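Local coordinates for protein AAA ATPase, central region (Enterococcus faecium, PDB 2R9G) that probably works as an AAA+ ATPase of the MgsA (RarA) family in replication-fork maintenance, this C-terminal fragment forming a four-chain assembly, at residues K23-S28 with D93-L98; A38-A43 with A47-R52; R51-I56 with A70-A75; L111-A116 with A170-P175; G146-H151 with A156-Q161. All coordinates share one frame; numbering follows the deposited sequence.

Contact 1: residues K23-S28 with D93-L98; sequences KSIRGS and DVVVDL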
# COMPACT_ATOMS: atom_id res chain seq x y z
N LYS C 23 -18.48 9.33 13.95
CA LYS C 23 -19.80 8.69 13.95
C LYS C 23 -20.46 8.70 12.57
O LYS C 23 -21.12 7.72 12.19
CB LYS C 23 -20.70 9.32 15.02
CG LYS C 23 -20.24 9.01 16.45
CD LYS C 23 -20.97 9.86 17.48
CE LYS C 23 -20.75 9.34 18.90
NZ LYS C 23 -19.36 9.58 19.39
N SER C 24 -20.26 9.78 11.81
CA SER C 24 -20.74 9.87 10.42
C SER C 24 -20.09 8.84 9.49
O SER C 24 -20.78 8.20 8.70
CB SER C 24 -20.52 11.28 9.83
OG SER C 24 -21.25 12.27 10.52
N ILE C 25 -18.76 8.70 9.58
CA ILE C 25 -18.04 7.73 8.73
C ILE C 25 -18.42 6.31 9.11
O ILE C 25 -18.81 5.52 8.25
CB ILE C 25 -16.49 7.93 8.76
CG1 ILE C 25 -16.12 9.33 8.29
CG2 ILE C 25 -15.82 6.90 7.87
CD1 ILE C 25 -14.63 9.65 8.28
N ARG C 26 -18.34 6.00 10.41
CA ARG C 26 -18.82 4.73 10.98
C ARG C 26 -20.25 4.42 10.53
O ARG C 26 -20.59 3.26 10.23
CB ARG C 26 -18.73 4.79 12.51
CG ARG C 26 -19.19 3.55 13.28
CD ARG C 26 -19.31 3.87 14.77
NE ARG C 26 -18.03 4.10 15.45
CZ ARG C 26 -17.86 4.90 16.50
NH1 ARG C 26 -16.65 5.03 17.05
NH2 ARG C 26 -18.88 5.57 17.02
N GLY C 27 -21.07 5.47 10.42
CA GLY C 27 -22.47 5.35 10.05
C GLY C 27 -22.81 5.40 8.57
O GLY C 27 -23.99 5.46 8.21
N SER C 28 -21.77 5.40 7.74
CA SER C 28 -21.87 5.34 6.27
C SER C 28 -22.53 6.55 5.61
O SER C 28 -23.09 6.45 4.51
CB SER C 28 -22.51 4.02 5.79
OG SER C 28 -21.78 2.89 6.23
N ASP C 93 -10.92 11.93 -0.36
CA ASP C 93 -10.89 10.65 -1.04
C ASP C 93 -11.05 9.49 -0.08
O ASP C 93 -11.83 8.57 -0.34
CB ASP C 93 -9.57 10.47 -1.80
CG ASP C 93 -9.48 11.30 -3.07
OD1 ASP C 93 -8.39 11.28 -3.67
OD2 ASP C 93 -10.46 11.97 -3.47
N VAL C 94 -10.32 9.53 1.03
CA VAL C 94 -10.36 8.42 1.97
C VAL C 94 -11.63 8.41 2.80
O VAL C 94 -12.13 7.34 3.12
CB VAL C 94 -9.06 8.26 2.84
CG1 VAL C 94 -7.88 7.93 1.96
CG2 VAL C 94 -8.75 9.48 3.65
N VAL C 95 -12.18 9.58 3.08
CA VAL C 95 -13.43 9.69 3.83
C VAL C 95 -14.58 9.02 3.07
O VAL C 95 -15.30 8.20 3.63
CB VAL C 95 -13.74 11.17 4.21
CG1 VAL C 95 -15.20 11.38 4.58
CG2 VAL C 95 -12.87 11.62 5.38
N VAL C 96 -14.71 9.34 1.78
CA VAL C 96 -15.75 8.73 0.94
C VAL C 96 -15.58 7.21 0.87
O VAL C 96 -16.54 6.47 1.10
CB VAL C 96 -15.79 9.36 -0.46
CG1 VAL C 96 -16.85 8.71 -1.29
CG2 VAL C 96 -16.09 10.85 -0.36
N ASP C 97 -14.36 6.77 0.58
CA ASP C 97 -13.98 5.36 0.55
C ASP C 97 -14.31 4.65 1.87
O ASP C 97 -14.90 3.57 1.85
CB ASP C 97 -12.48 5.21 0.22
CG ASP C 97 -12.04 3.75 0.02
OD1 ASP C 97 -12.88 2.84 -0.13
OD2 ASP C 97 -10.81 3.52 0.00
N LEU C 98 -13.95 5.26 3.00
CA LEU C 98 -14.21 4.67 4.32
C LEU C 98 -15.71 4.58 4.63
O LEU C 98 -16.18 3.55 5.10
CB LEU C 98 -13.50 5.45 5.42
CG LEU C 98 -11.97 5.37 5.56
CD1 LEU C 98 -11.54 6.18 6.79
CD2 LEU C 98 -11.46 3.92 5.62

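Contact 2: residues A38-A43 with A47-R52; sequences ARLVEA and ASICRR. With ACT (acetate ion), chain R.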
# COMPACT_ATOMS: atom_id res chain seq x y z
N ALA C 38 -15.08 19.21 6.52
CA ALA C 38 -15.03 20.61 6.10
C ALA C 38 -14.88 21.58 7.28
O ALA C 38 -14.09 22.51 7.20
CB ALA C 38 -16.24 20.95 5.28
N ARG C 39 -15.63 21.33 8.35
CA ARG C 39 -15.56 22.13 9.57
C ARG C 39 -14.21 22.00 10.24
O ARG C 39 -13.69 22.98 10.78
CB ARG C 39 -16.65 21.69 10.55
CG ARG C 39 -18.02 22.15 10.16
CD ARG C 39 -19.07 21.56 11.04
NE ARG C 39 -19.22 22.28 12.30
CZ ARG C 39 -20.32 22.25 13.05
NH1 ARG C 39 -21.39 21.55 12.65
NH2 ARG C 39 -20.37 22.93 14.18
N LEU C 40 -13.65 20.80 10.22
CA LEU C 40 -12.34 20.53 10.78
C LEU C 40 -11.22 21.16 9.96
O LEU C 40 -10.28 21.72 10.53
CB LEU C 40 -12.12 19.02 10.91
CG LEU C 40 -12.95 18.32 11.99
CD1 LEU C 40 -12.81 16.83 11.83
CD2 LEU C 40 -12.57 18.77 13.42
N VAL C 41 -11.34 21.08 8.64
CA VAL C 41 -10.42 21.73 7.70
C VAL C 41 -10.41 23.25 7.94
O VAL C 41 -9.35 23.85 8.05
CB VAL C 41 -10.75 21.38 6.22
CG1 VAL C 41 -10.09 22.36 5.23
CG2 VAL C 41 -10.32 19.95 5.89
N GLU C 42 -11.60 23.84 8.05
CA GLU C 42 -11.76 25.26 8.37
C GLU C 42 -11.10 25.66 9.69
O GLU C 42 -10.51 26.72 9.78
CB GLU C 42 -13.23 25.67 8.36
CG GLU C 42 -13.81 25.88 6.97
CD GLU C 42 -13.09 26.97 6.20
OE1 GLU C 42 -13.30 28.16 6.50
OE2 GLU C 42 -12.31 26.63 5.28
N ALA C 43 -11.20 24.80 10.71
CA ALA C 43 -10.57 25.06 12.00
C ALA C 43 -9.05 24.93 11.90
O ALA C 43 -8.32 25.62 12.62
CB ALA C 43 -11.14 24.16 13.09
N ALA C 47 -3.12 17.95 11.81
CA ALA C 47 -2.56 16.82 12.57
C ALA C 47 -3.64 16.02 13.31
O ALA C 47 -3.55 14.80 13.37
CB ALA C 47 -1.48 17.29 13.53
N SER C 48 -4.66 16.71 13.83
CA SER C 48 -5.76 16.04 14.51
C SER C 48 -6.69 15.32 13.55
O SER C 48 -7.13 14.20 13.84
CB SER C 48 -6.56 17.02 15.37
OG SER C 48 -7.76 16.42 15.81
N ILE C 49 -7.00 15.95 12.41
CA ILE C 49 -7.82 15.30 11.37
C ILE C 49 -7.17 13.98 10.95
O ILE C 49 -7.84 12.94 10.87
CB ILE C 49 -8.01 16.20 10.11
CG1 ILE C 49 -8.67 17.53 10.46
CG2 ILE C 49 -8.85 15.46 9.06
CD1 ILE C 49 -8.58 18.61 9.36
N CYS C 50 -5.86 14.03 10.70
CA CYS C 50 -5.10 12.89 10.23
C CYS C 50 -5.12 11.75 11.24
O CYS C 50 -5.30 10.59 10.86
CB CYS C 50 -3.66 13.31 9.92
SG CYS C 50 -3.50 14.28 8.43
N ARG C 51 -4.94 12.10 12.52
CA ARG C 51 -4.95 11.13 13.60
C ARG C 51 -6.29 10.45 13.72
O ARG C 51 -6.37 9.22 13.76
CB ARG C 51 -4.57 11.78 14.93
CG ARG C 51 -3.08 11.79 15.21
CD ARG C 51 -2.78 12.11 16.67
NE ARG C 51 -3.30 13.42 17.06
CZ ARG C 51 -2.66 14.58 16.87
NH1 ARG C 51 -1.46 14.60 16.29
NH2 ARG C 51 -3.22 15.71 17.27
N ARG C 52 -7.35 11.26 13.75
CA ARG C 52 -8.71 10.74 13.82
C ARG C 52 -9.08 9.87 12.63
O ARG C 52 -9.72 8.83 12.79
CB ARG C 52 -9.71 11.86 14.03
CG ARG C 52 -10.25 11.92 15.44
CD ARG C 52 -9.37 12.70 16.41
NE ARG C 52 -8.12 12.04 16.77
CZ ARG C 52 -8.00 10.99 17.60
NH1 ARG C 52 -9.06 10.44 18.17
NH2 ARG C 52 -6.79 10.50 17.85
C ACT R . -6.54 14.82 18.34
O ACT R . -5.43 15.28 18.70
OXT ACT R . -6.48 13.87 17.54
CH3 ACT R . -7.85 15.36 18.83

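Contact 3: residues R51-I56 with A70-A75; sequences RRLMVI and ARTVNA. With ACT (acetate ion), chain R.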
# COMPACT_ATOMS: atom_id res chain seq x y z
N ARG C 51 -4.94 12.10 12.52
CA ARG C 51 -4.95 11.13 13.60
C ARG C 51 -6.29 10.45 13.72
O ARG C 51 -6.37 9.22 13.76
CB ARG C 51 -4.57 11.78 14.93
CG ARG C 51 -3.08 11.79 15.21
CD ARG C 51 -2.78 12.11 16.67
NE ARG C 51 -3.30 13.42 17.06
CZ ARG C 51 -2.66 14.58 16.87
NH1 ARG C 51 -1.46 14.60 16.29
NH2 ARG C 51 -3.22 15.71 17.27
N ARG C 52 -7.35 11.26 13.75
CA ARG C 52 -8.71 10.74 13.82
C ARG C 52 -9.08 9.87 12.63
O ARG C 52 -9.72 8.83 12.79
CB ARG C 52 -9.71 11.86 14.03
CG ARG C 52 -10.25 11.92 15.44
CD ARG C 52 -9.37 12.70 16.41
NE ARG C 52 -8.12 12.04 16.77
CZ ARG C 52 -8.00 10.99 17.60
NH1 ARG C 52 -9.06 10.44 18.17
NH2 ARG C 52 -6.79 10.50 17.85
N LEU C 53 -8.66 10.28 11.43
CA LEU C 53 -8.92 9.48 10.23
C LEU C 53 -8.30 8.08 10.26
O LEU C 53 -8.94 7.12 9.86
CB LEU C 53 -8.50 10.23 8.96
CG LEU C 53 -9.39 10.00 7.73
CD1 LEU C 53 -10.84 9.74 8.11
CD2 LEU C 53 -9.32 11.21 6.84
N MET C 54 -7.06 7.97 10.76
CA MET C 54 -6.41 6.66 10.92
C MET C 54 -7.12 5.78 11.96
O MET C 54 -7.24 4.58 11.76
CB MET C 54 -4.91 6.79 11.25
CG MET C 54 -4.05 7.28 10.08
SD MET C 54 -2.29 7.47 10.41
CE MET C 54 -2.25 8.82 11.57
N VAL C 55 -7.58 6.39 13.06
CA VAL C 55 -8.37 5.68 14.08
C VAL C 55 -9.66 5.12 13.48
O VAL C 55 -9.95 3.94 13.66
CB VAL C 55 -8.71 6.57 15.31
CG1 VAL C 55 -9.74 5.88 16.23
CG2 VAL C 55 -7.47 6.88 16.10
N ILE C 56 -10.39 5.96 12.74
CA ILE C 56 -11.68 5.57 12.15
C ILE C 56 -11.52 4.38 11.20
O ILE C 56 -12.22 3.37 11.35
CB ILE C 56 -12.38 6.76 11.43
CG1 ILE C 56 -12.75 7.86 12.43
CG2 ILE C 56 -13.63 6.28 10.73
CD1 ILE C 56 -12.89 9.23 11.79
N ALA C 70 -5.51 0.66 5.30
CA ALA C 70 -4.09 0.92 5.04
C ALA C 70 -3.87 2.19 4.22
O ALA C 70 -2.89 2.90 4.45
CB ALA C 70 -3.45 -0.27 4.36
N ARG C 71 -4.79 2.46 3.29
CA ARG C 71 -4.70 3.64 2.40
C ARG C 71 -4.87 4.99 3.10
O ARG C 71 -4.54 6.03 2.51
CB ARG C 71 -5.70 3.53 1.24
CG ARG C 71 -5.26 2.58 0.15
CD ARG C 71 -6.03 2.80 -1.15
NE ARG C 71 -7.46 2.56 -1.01
CZ ARG C 71 -8.04 1.37 -1.17
NH1 ARG C 71 -7.31 0.31 -1.44
NH2 ARG C 71 -9.35 1.25 -1.04
N THR C 72 -5.40 4.98 4.32
CA THR C 72 -5.57 6.18 5.13
C THR C 72 -4.19 6.70 5.56
O THR C 72 -3.97 7.90 5.66
CB THR C 72 -6.44 5.89 6.37
OG1 THR C 72 -7.64 5.20 5.96
CG2 THR C 72 -6.83 7.17 7.09
N VAL C 73 -3.28 5.77 5.81
CA VAL C 73 -1.91 6.11 6.18
C VAL C 73 -1.19 6.77 5.00
O VAL C 73 -0.52 7.77 5.18
CB VAL C 73 -1.16 4.87 6.71
CG1 VAL C 73 0.25 5.23 7.14
CG2 VAL C 73 -1.95 4.24 7.87
N ASN C 74 -1.38 6.23 3.79
CA ASN C 74 -0.86 6.87 2.58
C ASN C 74 -1.36 8.31 2.46
O ASN C 74 -0.56 9.24 2.31
CB ASN C 74 -1.23 6.07 1.31
CG ASN C 74 -0.58 4.70 1.27
OD1 ASN C 74 -0.90 3.83 2.09
ND2 ASN C 74 0.31 4.49 0.31
N ALA C 75 -2.68 8.49 2.59
CA ALA C 75 -3.33 9.79 2.50
C ALA C 75 -2.82 10.79 3.54
O ALA C 75 -2.65 11.96 3.23
CB ALA C 75 -4.84 9.65 2.60
C ACT R . -6.54 14.82 18.34
O ACT R . -5.43 15.28 18.70
OXT ACT R . -6.48 13.87 17.54
CH3 ACT R . -7.85 15.36 18.83
O HOH W 1 -7.12 3.62 8.72

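Contact 4: residues L111-A116 with A170-P175; sequences LDAALA and AQYYQP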
# COMPACT_ATOMS: atom_id res chain seq x y z
N LEU C 111 -9.56 -7.61 20.69
CA LEU C 111 -8.42 -7.20 21.51
C LEU C 111 -8.89 -6.60 22.83
O LEU C 111 -8.26 -6.81 23.87
CB LEU C 111 -7.50 -6.23 20.77
CG LEU C 111 -6.31 -5.68 21.57
CD1 LEU C 111 -5.38 -6.80 22.04
CD2 LEU C 111 -5.53 -4.66 20.78
N ASP C 112 -9.98 -5.84 22.79
CA ASP C 112 -10.53 -5.26 24.02
C ASP C 112 -11.13 -6.32 24.97
O ASP C 112 -11.07 -6.15 26.19
CB ASP C 112 -11.51 -4.12 23.72
CG ASP C 112 -10.80 -2.77 23.52
OD1 ASP C 112 -9.56 -2.69 23.70
OD2 ASP C 112 -11.49 -1.78 23.19
N ALA C 113 -11.67 -7.40 24.41
CA ALA C 113 -12.06 -8.57 25.21
C ALA C 113 -10.83 -9.25 25.83
O ALA C 113 -10.88 -9.70 26.97
CB ALA C 113 -12.86 -9.55 24.38
N ALA C 114 -9.74 -9.30 25.07
CA ALA C 114 -8.49 -9.90 25.54
C ALA C 114 -7.84 -9.06 26.64
O ALA C 114 -7.25 -9.61 27.57
CB ALA C 114 -7.53 -10.11 24.37
N LEU C 115 -7.95 -7.74 26.51
CA LEU C 115 -7.41 -6.80 27.50
C LEU C 115 -8.21 -6.84 28.80
O LEU C 115 -7.65 -6.63 29.87
CB LEU C 115 -7.40 -5.37 26.93
CG LEU C 115 -6.19 -4.96 26.10
CD1 LEU C 115 -6.47 -3.76 25.21
CD2 LEU C 115 -4.99 -4.69 27.00
N ALA C 116 -9.51 -7.12 28.68
CA ALA C 116 -10.41 -7.24 29.83
C ALA C 116 -10.02 -8.40 30.75
O ALA C 116 -10.02 -8.25 31.97
CB ALA C 116 -11.85 -7.39 29.36
N ALA C 170 -10.90 -19.44 26.00
CA ALA C 170 -11.19 -18.05 25.63
C ALA C 170 -11.41 -17.89 24.13
O ALA C 170 -10.65 -18.41 23.32
CB ALA C 170 -10.07 -17.13 26.10
N GLN C 171 -12.48 -17.18 23.79
CA GLN C 171 -12.76 -16.85 22.40
C GLN C 171 -13.04 -15.36 22.32
O GLN C 171 -14.10 -14.88 22.75
CB GLN C 171 -13.94 -17.66 21.87
CG GLN C 171 -14.27 -17.41 20.41
CD GLN C 171 -15.34 -18.34 19.86
OE1 GLN C 171 -15.55 -19.45 20.37
NE2 GLN C 171 -16.01 -17.91 18.80
N TYR C 172 -12.08 -14.62 21.77
CA TYR C 172 -12.18 -13.17 21.66
C TYR C 172 -12.72 -12.72 20.31
O TYR C 172 -13.48 -11.76 20.23
CB TYR C 172 -10.82 -12.53 21.91
CG TYR C 172 -10.20 -12.90 23.23
CD1 TYR C 172 -10.90 -12.73 24.42
CD2 TYR C 172 -8.90 -13.42 23.30
CE1 TYR C 172 -10.34 -13.07 25.64
CE2 TYR C 172 -8.33 -13.76 24.51
CZ TYR C 172 -9.05 -13.58 25.68
OH TYR C 172 -8.49 -13.93 26.89
N TYR C 173 -12.31 -13.42 19.26
CA TYR C 173 -12.61 -13.01 17.91
C TYR C 173 -13.87 -13.67 17.38
O TYR C 173 -13.95 -14.90 17.26
CB TYR C 173 -11.41 -13.26 16.98
CG TYR C 173 -11.67 -12.87 15.54
CD1 TYR C 173 -11.95 -11.54 15.20
CD2 TYR C 173 -11.62 -13.81 14.52
CE1 TYR C 173 -12.19 -11.18 13.88
CE2 TYR C 173 -11.86 -13.46 13.19
CZ TYR C 173 -12.15 -12.14 12.88
OH TYR C 173 -12.38 -11.76 11.58
N GLN C 174 -14.86 -12.85 17.08
CA GLN C 174 -16.03 -13.31 16.37
C GLN C 174 -16.08 -12.62 15.01
O GLN C 174 -16.40 -11.42 14.93
CB GLN C 174 -17.33 -13.14 17.18
CG GLN C 174 -17.21 -12.23 18.40
CD GLN C 174 -18.09 -12.69 19.56
OE1 GLN C 174 -18.83 -11.89 20.14
NE2 GLN C 174 -18.01 -13.97 19.91
N PRO C 175 -15.72 -13.37 13.95
CA PRO C 175 -15.63 -12.85 12.59
C PRO C 175 -16.95 -12.35 12.06
O PRO C 175 -18.02 -12.83 12.44
CB PRO C 175 -15.16 -14.06 11.79
CG PRO C 175 -15.49 -15.23 12.61
CD PRO C 175 -15.37 -14.79 14.02
O HOH W 2 -6.67 -12.26 27.41

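Contact 5: residues G146-H151 with A156-Q161; sequences GYQYPH and AWVNQQ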
# COMPACT_ATOMS: atom_id res chain seq x y z
N GLY C 146 8.02 -30.63 22.28
CA GLY C 146 8.49 -29.25 22.35
C GLY C 146 7.71 -28.40 21.37
O GLY C 146 6.61 -28.76 20.94
N TYR C 147 8.29 -27.26 21.00
CA TYR C 147 7.64 -26.35 20.06
C TYR C 147 7.58 -26.96 18.66
O TYR C 147 8.60 -27.40 18.12
CB TYR C 147 8.34 -24.98 20.01
CG TYR C 147 7.79 -24.09 18.93
CD1 TYR C 147 6.47 -23.66 18.97
CD2 TYR C 147 8.58 -23.70 17.84
CE1 TYR C 147 5.94 -22.86 17.96
CE2 TYR C 147 8.06 -22.90 16.83
CZ TYR C 147 6.73 -22.48 16.90
OH TYR C 147 6.18 -21.69 15.92
N GLN C 148 6.38 -26.98 18.08
CA GLN C 148 6.20 -27.40 16.69
C GLN C 148 6.07 -26.19 15.75
O GLN C 148 5.17 -25.37 15.90
CB GLN C 148 4.98 -28.30 16.54
CG GLN C 148 5.12 -29.66 17.21
CD GLN C 148 3.81 -30.42 17.23
OE1 GLN C 148 3.58 -31.29 16.39
NE2 GLN C 148 2.92 -30.07 18.16
N TYR C 149 6.99 -26.11 14.80
CA TYR C 149 7.06 -25.06 13.79
C TYR C 149 6.07 -25.38 12.66
O TYR C 149 6.26 -26.37 11.95
CB TYR C 149 8.49 -25.06 13.25
CG TYR C 149 8.93 -23.89 12.39
CD1 TYR C 149 8.95 -22.59 12.88
CD2 TYR C 149 9.42 -24.12 11.10
CE1 TYR C 149 9.39 -21.53 12.09
CE2 TYR C 149 9.86 -23.07 10.30
CZ TYR C 149 9.85 -21.78 10.80
OH TYR C 149 10.29 -20.75 10.01
N PRO C 150 5.01 -24.56 12.50
CA PRO C 150 3.91 -24.79 11.54
C PRO C 150 4.33 -24.94 10.09
O PRO C 150 3.73 -25.74 9.36
CB PRO C 150 3.02 -23.56 11.71
CG PRO C 150 3.31 -23.08 13.09
CD PRO C 150 4.77 -23.35 13.31
N HIS C 151 5.36 -24.20 9.68
CA HIS C 151 5.86 -24.21 8.30
C HIS C 151 6.29 -25.60 7.79
O HIS C 151 6.38 -25.81 6.58
CB HIS C 151 7.00 -23.21 8.14
CG HIS C 151 6.61 -21.78 8.38
ND1 HIS C 151 5.74 -21.09 7.55
CD2 HIS C 151 6.99 -20.89 9.33
CE1 HIS C 151 5.59 -19.86 8.00
NE2 HIS C 151 6.34 -19.71 9.08
N ALA C 156 0.72 -25.26 6.25
CA ALA C 156 1.48 -24.50 7.25
C ALA C 156 0.73 -24.26 8.57
O ALA C 156 0.69 -23.14 9.10
CB ALA C 156 2.01 -23.19 6.65
N TRP C 157 0.14 -25.33 9.09
CA TRP C 157 -0.62 -25.30 10.33
C TRP C 157 -0.41 -26.58 11.14
O TRP C 157 -0.45 -27.69 10.59
CB TRP C 157 -2.11 -25.09 10.05
CG TRP C 157 -2.97 -25.10 11.30
CD1 TRP C 157 -3.24 -24.03 12.10
CD2 TRP C 157 -3.64 -26.23 11.88
NE1 TRP C 157 -4.05 -24.42 13.15
CE2 TRP C 157 -4.30 -25.76 13.04
CE3 TRP C 157 -3.73 -27.59 11.54
CZ2 TRP C 157 -5.06 -26.61 13.86
CZ3 TRP C 157 -4.49 -28.43 12.35
CH2 TRP C 157 -5.15 -27.93 13.50
N VAL C 158 -0.19 -26.41 12.44
CA VAL C 158 -0.11 -27.54 13.36
C VAL C 158 -1.11 -27.36 14.51
O VAL C 158 -1.30 -26.24 15.00
CB VAL C 158 1.37 -27.78 13.85
CG1 VAL C 158 1.98 -26.52 14.49
CG2 VAL C 158 1.45 -28.98 14.81
N ASN C 159 -1.77 -28.45 14.90
CA ASN C 159 -2.58 -28.47 16.12
C ASN C 159 -1.66 -28.34 17.32
O ASN C 159 -0.95 -29.28 17.68
CB ASN C 159 -3.40 -29.77 16.20
CG ASN C 159 -4.48 -29.73 17.29
OD1 ASN C 159 -4.37 -29.01 18.28
ND2 ASN C 159 -5.51 -30.53 17.10
N GLN C 160 -1.68 -27.16 17.94
CA GLN C 160 -0.79 -26.82 19.04
C GLN C 160 -1.49 -25.82 19.96
O GLN C 160 -2.28 -24.99 19.50
CB GLN C 160 0.51 -26.22 18.49
CG GLN C 160 1.61 -25.98 19.52
CD GLN C 160 2.97 -25.70 18.90
OE1 GLN C 160 4.00 -25.83 19.56
NE2 GLN C 160 2.97 -25.34 17.63
N GLN C 161 -1.22 -25.93 21.26
CA GLN C 161 -1.76 -25.00 22.25
C GLN C 161 -0.91 -23.73 22.29
O GLN C 161 0.30 -23.79 22.51
CB GLN C 161 -1.81 -25.65 23.64
CG GLN C 161 -2.59 -24.85 24.69
CD GLN C 161 -2.01 -25.00 26.09
OE1 GLN C 161 -0.92 -25.53 26.28
NE2 GLN C 161 -2.75 -24.51 27.09
O HOH W 3 3.83 -28.33 21.36
O HOH W 4 0.15 -31.85 16.82

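Contact 1: residues K23-S28 with D93-L98
Ile25 reaches from the last turn of helix 14-26 to Val95 and Leu98, one turn apart on helix 88-100, in a buried helix-to-helix contact within the helical bundle of the N-terminal part of this fragment. Along 93-98, Val94 comes first and packs on Leu53 and Ala75 instead of Ile25. Val95 then offers both of its methyls to one atom, Ile25 CD1, with CG2 the nearer at 3.9 Å; the two side chains cross at about a right angle. Ile25 CD1 gets this far because CG1 stands opposite the carbonyl carbon (chi1 -59°) and the chain continues fully extended (chi2 180°). Val96 turns from Ile25 and packs on Val30 and on Leu63 of the second subunit. Asp97 OD2 is salt-bridged to Arg71, and OD1 is hydrogen-bonded to Tyr181 OH of the second subunit. Leu98 completes the contact through the base of its side chain, not through its branched end. Just beyond Ile25, helix 14-26 ends in a Schellman motif with Ser28 as the C-prime residue, and Ser28 N is bonded to Ile25 O at 3.0 Å. The residue that carries the packing thus also takes part in closing its helix, while its branch methyl CG2 lies 3.7 Å from Leu98 CB.

Contact 2: residues A38-A43 with A47-R52
Leu40 and Ile49 bring helix 30-43 and helix 46-61 closest here, their CA atoms 6.9 Å apart just across the short turn that joins the two consecutive helices. No hydrogen bond links the segments, and the contact is made by the ethyl branch of Ile49. Its CG1, set opposite the carbonyl carbon (chi1 -59°), lies 3.8 Å from Leu40 CB, and the extended chain beyond carries CD1 over the main chain of the facing helix, 3.7 Å from Leu40 C. Val41 adds its CG2 methyl to the same tip, at 4.1 Å from Ile49 CD1, the two side chains meeting at a slant.

Another side of helix 46-61 holds an acetate ion, probably taken up from the crystallisation liquor. Arg51 binds it with the edge of its guanidinium: NH2 gives a nearly straight bond to acetate O (2.7 Å, 162°), and NE a longer one to OXT (3.2 Å). Ala47 O sits above one face of that guanidinium, over its centre, where the carbonyl's negative end probably adds a favourable electrostatic contact. Arg52, modelled in two conformers, is in the one given salt-bridged to Glu86 of the third subunit. At the subunit boundary Val41 meets Leu115 of the second subunit. Within the bundle, Leu40 packs on Val17, Ile18 and Phe21 of helix 14-26, and Cys50 faces helix 66-82 through Val76 and Ala79.

Contact 3: residues R51-I56 with A70-A75
Leu53, Met54, Thr72 and Val73, which make this contact, bring no flat side chain to it; the guanidinium of Arg51 lies off to one side, its edge toward the acetate and that ion's carboxylate carbon in its plane. The meeting is instead one of branches and main chain, between segments 51-56 and 70-75 of the consecutive helices 46-61 and 66-82, which form an antiparallel helical hairpin; the segments run at 167° with their axes 8.9 Å apart. Thr72, modelled in two conformers, points its CG2 methyl in the one described here at the backbone of the other helix, 3.5 Å from Leu53 O. The methyl also touches Leu53 CG at 3.9 Å, the side chains crossing at about a right angle. Met54 is extended at chi2 (180°), which carries SD to 4.1 Å from Val73 CG2.

Thr72 OG1 is hydrogen-bonded to Ala68 O of its own helix. A water donates to Met54 O at 3.2 Å and has a weak link to the same hydroxyl. Leu53 also packs on Leu91, Val94 and Leu98 of helix 88-100. The threonine therefore divides its roles: its methyl contributes to an apolar interface, while its buried hydroxyl is satisfied mainly within its own helix.

Contact 4: residues L111-A116 with A170-P175
Ala114 lies beneath the ring of Tyr172, its CA 3.7 Å from the ring centroid and only 12° off the normal, a CH-pi contact over the face. Ala114 CB lies along the CD2-CE2 side, 3.7 Å from Tyr172 CE2, and Ala113 CB comes to 3.7 Å from Tyr172 CD1 on the other side. With CG opposite its carbonyl carbon (chi1 -56°), the tyrosine lays its ring on this small-residue patch of helix 106-119.

Farther out, the phenol OH is hydrogen-bonded to Asp117 OD2, and a water joined to it donates to Ala114 O at 2.7 Å. Ala110 and Leu167 add to the packing of the ring. The loop itself is fixed from outside the chain, since the backbone N atoms of Tyr172 and Tyr173 both bond to Asp31 OD1 of the third subunit. The ring is thus held by dispersion and CH-pi contact across its face, whereas its polar end is tied to the same helix, directly through Asp117 and by water to Ala114 O, which probably limits its sliding.

Contact 5: residues G146-H151 with A156-Q161
Gln160 grips both main-chain polar groups of Gln148 with one side-chain amide, and this is the tight part of the contact. Gln148 N gives a nearly straight bond to Gln160 OE1 (3.0 Å, 170°), reaching it from a position tilted 34° out of the carbonyl plane. In return Gln160 NE2 donates to Gln148 O at 2.8 Å, in the plane of that carbonyl and on a lone pair. The side chain spans the distance because it is extended throughout, starting with CG opposite its backbone N (chi1 -173°). The paired bonds fix the rotation of the amide and settle which end is oxygen. Next to them Val158 CG1 rests 3.9 Å from Pro150 CG, and Ala156 CA makes a CA-H...O contact with Pro150 O at 3.3 Å.

The opposite character appears near Gly146 and Asn159, where waters intervene. One donates both to Gly146 O and to Gln160 OE1; another donates to Asn159 O (2.9 Å) and only weakly to Gln148 OE1, an amide oxygen that is also 3.5 Å from Val158 CG2. The third subunit borders the loop too, with its Arg26 bonded to Tyr147 OH and its Asp60 to His151 NE2. The two segments run roughly antiparallel without regular strand: an irregular hairpin-like loop, in which the Gln160 amide pairs with the Gln148 main chain much as a neighbouring peptide would.

Overall arrangement
Contacts 1, 2 and 3 belong to one helical bundle: contacts 2 and 3 share helix 46-61, and contact 3 touches contact 1 through packing and the Asp97-Arg71 salt bridge, their centres about 11 Å apart. All three join helices mainly by apolar side chains, without a direct hydrogen bond between segments. Contacts 4 and 5 lie on the other side of the chain's centre, where long loops replace helix pairs. Contact 4 fixes a loop to helix 106-119 through an aromatic face, and contact 5, only partly buried and about 40 Å from contact 1 between centres, relies on amide hydrogen bonds and waters. Neighbouring subunits reach all five.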